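Local coordinates for CglIIR protein (Corynebacterium glutamicum, PDB 6F1S) that is the C-terminal domain of the CglI restriction endonuclease H subunit, which contains a DEAD-Z1 helicase-like motor and probably couples NTP hydrolysis to DNA restriction, at residues V95-R100 / I128-E133. Residues are numbered along the deposited sequence; the frame is centred on the assembly and turned at random.
Sequences VLRTNR and ILYRIE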
ATOM      1  N   VAL A  95      -7.764  -0.829  -0.077  1.00 12.79           N
ATOM      2  CA  VAL A  95      -8.121  -0.531  -1.452  1.00 12.24           C
ATOM      3  C   VAL A  95      -7.035  -1.063  -2.385  1.00 12.20           C
ATOM      4  O   VAL A  95      -5.858  -0.735  -2.233  1.00 13.20           O
ATOM      5  CB  VAL A  95      -8.325   0.987  -1.665  1.00 12.83           C
ATOM      6  CG1 VAL A  95      -8.609   1.304  -3.124  1.00 10.46           C
ATOM      7  CG2 VAL A  95      -9.452   1.500  -0.769  1.00 12.05           C
ATOM      8  N   LEU A  96      -7.442  -1.906  -3.328  1.00 12.96           N
ATOM      9  CA  LEU A  96      -6.535  -2.496  -4.305  1.00 13.43           C
ATOM     10  C   LEU A  96      -6.858  -1.963  -5.688  1.00 15.42           C
ATOM     11  O   LEU A  96      -7.973  -2.146  -6.173  1.00 14.87           O
ATOM     12  CB  LEU A  96      -6.641  -4.026  -4.311  1.00 13.20           C
ATOM     13  CG  LEU A  96      -6.505  -4.792  -2.995  1.00 13.55           C
ATOM     14  CD1 LEU A  96      -6.690  -6.293  -3.225  1.00 13.64           C
ATOM     15  CD2 LEU A  96      -5.168  -4.512  -2.337  1.00 12.42           C
ATOM     16  N   ARG A  97      -5.892  -1.301  -6.316  1.00 15.62           N
ATOM     17  CA  ARG A  97      -6.052  -0.815  -7.686  1.00 14.66           C
ATOM     18  C   ARG A  97      -5.056  -1.502  -8.606  1.00 16.08           C
ATOM     19  O   ARG A  97      -3.873  -1.628  -8.274  1.00 17.28           O
ATOM     20  CB  ARG A  97      -5.846   0.702  -7.766  1.00 15.02           C
ATOM     21  CG  ARG A  97      -6.665   1.511  -6.791  1.00 15.46           C
ATOM     22  CD  ARG A  97      -8.128   1.541  -7.161  1.00 13.58           C
ATOM     23  NE  ARG A  97      -8.830   2.497  -6.316  1.00 14.34           N
ATOM     24  CZ  ARG A  97     -10.116   2.420  -6.008  1.00 15.95           C
ATOM     25  NH1 ARG A  97     -10.852   1.419  -6.473  1.00 20.29           N
ATOM     26  NH2 ARG A  97     -10.662   3.335  -5.223  1.00 13.21           N
ATOM     27  N   THR A  98      -5.524  -1.927  -9.770  1.00 14.16           N
ATOM     28  CA  THR A  98      -4.630  -2.522 -10.748  1.00 13.44           C
ATOM     29  C   THR A  98      -4.571  -1.669 -12.014  1.00 14.22           C
ATOM     30  O   THR A  98      -5.291  -0.671 -12.135  1.00 13.26           O
ATOM     31  CB  THR A  98      -5.064  -3.956 -11.083  1.00 12.99           C
ATOM     32  OG1 THR A  98      -6.383  -3.939 -11.639  1.00 13.86           O
ATOM     33  CG2 THR A  98      -5.053  -4.811  -9.819  1.00 11.43           C
ATOM     34  N   ASN A  99      -3.700  -2.062 -12.941  1.00 14.59           N
ATOM     35  CA  ASN A  99      -3.485  -1.335 -14.194  1.00 15.02           C
ATOM     36  C   ASN A  99      -3.109   0.129 -13.925  1.00 16.24           C
ATOM     37  O   ASN A  99      -3.470   1.027 -14.675  1.00 15.20           O
ATOM     38  CB  ASN A  99      -4.728  -1.429 -15.092  1.00 14.59           C
ATOM     39  CG  ASN A  99      -4.522  -0.782 -16.457  1.00 17.02           C
ATOM     40  OD1 ASN A  99      -3.451  -0.898 -17.058  1.00 16.73           O
ATOM     41  ND2 ASN A  99      -5.540  -0.061 -16.932  1.00 14.82           N
ATOM     42  N   ARG A 100      -2.381   0.367 -12.841  1.00 17.47           N
ATOM     43  CA  ARG A 100      -1.887   1.709 -12.563  1.00 20.22           C
ATOM     44  C   ARG A 100      -0.634   1.984 -13.376  1.00 21.10           C
ATOM     45  O   ARG A 100       0.165   1.080 -13.628  1.00 22.74           O
ATOM     46  CB  ARG A 100      -1.610   1.895 -11.068  1.00 22.81           C
ATOM     47  CG  ARG A 100      -2.829   1.695 -10.162  1.00 24.61           C
ATOM     48  CD  ARG A 100      -3.970   2.658 -10.485  1.00 26.59           C
ATOM     49  NE  ARG A 100      -4.765   2.207 -11.626  1.00 29.30           N
ATOM     50  CZ  ARG A 100      -5.597   2.978 -12.317  1.00 32.34           C
ATOM     51  NH1 ARG A 100      -5.763   4.249 -11.976  1.00 32.64           N
ATOM     52  NH2 ARG A 100      -6.266   2.476 -13.349  1.00 32.20           N
ATOM     53  N   ILE A 128      -3.861   1.566   0.903  1.00 13.42           N
ATOM     54  CA  ILE A 128      -4.128   1.581  -0.527  1.00 13.17           C
ATOM     55  C   ILE A 128      -2.956   0.933  -1.255  1.00 13.99           C
ATOM     56  O   ILE A 128      -1.812   1.351  -1.087  1.00 14.63           O
ATOM     57  CB  ILE A 128      -4.348   3.018  -1.052  1.00 13.09           C
ATOM     58  CG1 ILE A 128      -5.492   3.699  -0.288  1.00 12.46           C
ATOM     59  CG2 ILE A 128      -4.614   3.009  -2.544  1.00  8.31           C
ATOM     60  CD1 ILE A 128      -5.803   5.122  -0.767  1.00 12.98           C
ATOM     61  N   LEU A 129      -3.238  -0.094  -2.050  1.00 13.00           N
ATOM     62  CA  LEU A 129      -2.192  -0.770  -2.811  1.00 13.89           C
ATOM     63  C   LEU A 129      -2.379  -0.547  -4.314  1.00 14.07           C
ATOM     64  O   LEU A 129      -3.444  -0.812  -4.867  1.00 13.21           O
ATOM     65  CB  LEU A 129      -2.170  -2.269  -2.485  1.00 13.99           C
ATOM     66  CG  LEU A 129      -1.620  -2.627  -1.097  1.00 13.65           C
ATOM     67  CD1 LEU A 129      -1.960  -4.060  -0.686  1.00 14.05           C
ATOM     68  CD2 LEU A 129      -0.126  -2.413  -1.043  1.00 13.14           C
ATOM     69  N   TYR A 130      -1.335  -0.033  -4.958  1.00 13.82           N
ATOM     70  CA  TYR A 130      -1.347   0.209  -6.396  1.00 14.49           C
ATOM     71  C   TYR A 130      -0.484  -0.815  -7.118  1.00 15.36           C
ATOM     72  O   TYR A 130       0.707  -0.950  -6.816  1.00 15.63           O
ATOM     73  CB  TYR A 130      -0.842   1.618  -6.725  1.00 14.40           C
ATOM     74  CG  TYR A 130      -1.907   2.692  -6.794  1.00 15.36           C
ATOM     75  CD1 TYR A 130      -3.054   2.613  -6.022  1.00 15.90           C
ATOM     76  CD2 TYR A 130      -1.758   3.793  -7.635  1.00 15.39           C
ATOM     77  CE1 TYR A 130      -4.024   3.598  -6.076  1.00 15.74           C
ATOM     78  CE2 TYR A 130      -2.725   4.777  -7.701  1.00 15.60           C
ATOM     79  CZ  TYR A 130      -3.858   4.672  -6.918  1.00 16.18           C
ATOM     80  OH  TYR A 130      -4.836   5.641  -6.966  1.00 15.50           O
ATOM     81  N   ARG A 131      -1.079  -1.531  -8.068  1.00 14.78           N
ATOM     82  CA  ARG A 131      -0.336  -2.495  -8.874  1.00 14.28           C
ATOM     83  C   ARG A 131       0.134  -1.837 -10.163  1.00 13.73           C
ATOM     84  O   ARG A 131      -0.670  -1.398 -10.974  1.00 11.41           O
ATOM     85  CB  ARG A 131      -1.188  -3.729  -9.184  1.00 14.96           C
ATOM     86  CG  ARG A 131      -0.412  -4.924  -9.742  1.00 14.47           C
ATOM     87  CD  ARG A 131      -1.359  -6.039 -10.167  1.00 15.28           C
ATOM     88  NE  ARG A 131      -0.656  -7.258 -10.553  1.00 15.78           N
ATOM     89  CZ  ARG A 131      -0.203  -7.501 -11.779  1.00 17.19           C
ATOM     90  NH1 ARG A 131      -0.373  -6.601 -12.740  1.00 15.81           N
ATOM     91  NH2 ARG A 131       0.424  -8.640 -12.043  1.00 17.55           N
ATOM     92  N   ILE A 132       1.448  -1.764 -10.340  1.00 17.42           N
ATOM     93  CA  ILE A 132       2.030  -1.121 -11.512  1.00 18.19           C
ATOM     94  C   ILE A 132       2.831  -2.121 -12.329  1.00 20.53           C
ATOM     95  O   ILE A 132       3.738  -2.770 -11.809  1.00 19.48           O
ATOM     96  CB  ILE A 132       2.940   0.052 -11.119  1.00 16.34           C
ATOM     97  CG1 ILE A 132       2.144   1.094 -10.339  1.00 14.70           C
ATOM     98  CG2 ILE A 132       3.583   0.673 -12.355  1.00 15.44           C
ATOM     99  CD1 ILE A 132       2.992   2.202  -9.761  1.00 15.46           C
ATOM    100  N   GLU A 133       2.490  -2.228 -13.610  1.00 24.42           N
ATOM    101  CA  GLU A 133       3.120  -3.191 -14.503  1.00 27.42           C
ATOM    102  C   GLU A 133       3.377  -2.575 -15.877  1.00 26.20           C
ATOM    103  O   GLU A 133       2.582  -1.778 -16.361  1.00 24.98           O
ATOM    104  CB  GLU A 133       2.240  -4.435 -14.635  1.00 32.09           C
ATOM    105  CG  GLU A 133       2.845  -5.564 -15.440  1.00 38.73           C
ATOM    106  CD  GLU A 133       1.796  -6.523 -15.972  1.00 44.70           C
ATOM    107  OE1 GLU A 133       1.135  -7.207 -15.164  1.00 43.76           O
ATOM    108  OE2 GLU A 133       1.626  -6.585 -17.207  1.00 51.85           O
TER
HETATM  109  O   HOH W   1      -1.346  -4.122 -12.953  1.00 15.09           O
HETATM  110  O   HOH W   2      -0.123  -1.575 -14.291  1.00 19.55           O
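With CG anti to the carbonyl carbon in both arginines (chi1 -52° in Arg97, -60° in Arg100), each CG is brought to the ring of Tyr130, which leaves the neighbouring strand on the same face of the sheet. Arg100 covers one ring face: its CG lies 3.9 Å from the ring centroid and 28° off the normal, a CH-pi contact, while CD sits over the same face toward the CE2 side. Arg97 approaches the CD1–CE1 side obliquely, its CG 3.4 Å from Tyr130 CE1. Arg97 makes salt bridges to Asp114 and Glu48, Tyr130 OH bonds to Ser111, and Arg100 NE turns back to hydrogen-bond Thr98 O at 3.0 Å, from above the carbonyl plane. On the other face Leu96 and Leu129 run side by side, Leu96 CD2 3.6 Å from Leu129 CD1, against helix 32-46.

The backbone evidence is a parallel ladder: Leu129 N bonds to Val95 O, Arg97 N to Leu129 O at 2.9 Å, and Arg131 N to Arg97 O, all close to straight. At Asn99, whose phi is positive, the chain turns a corner; beyond it a single longer, more bent bond, Arg100 N to Arg131 O at 3.1 Å, still ties the strands. Water 1 spans the corner, accepting from Asn99 N and from Arg131 NH1. That same NH1 forms a salt bridge with Glu133 OE1 at 2.9 Å, met in the guanidinium plane, and Arg131 NE is paired with Asp36. Water 2 accepts from Glu133 N and lies within bonding distance of Arg100 O, to which it may donate.

Adjacent parallel strands 92-100 and 126-132, joined through helix 112-120, form a beta-alpha-beta crossover within the mixed sheet of this C-terminal domain.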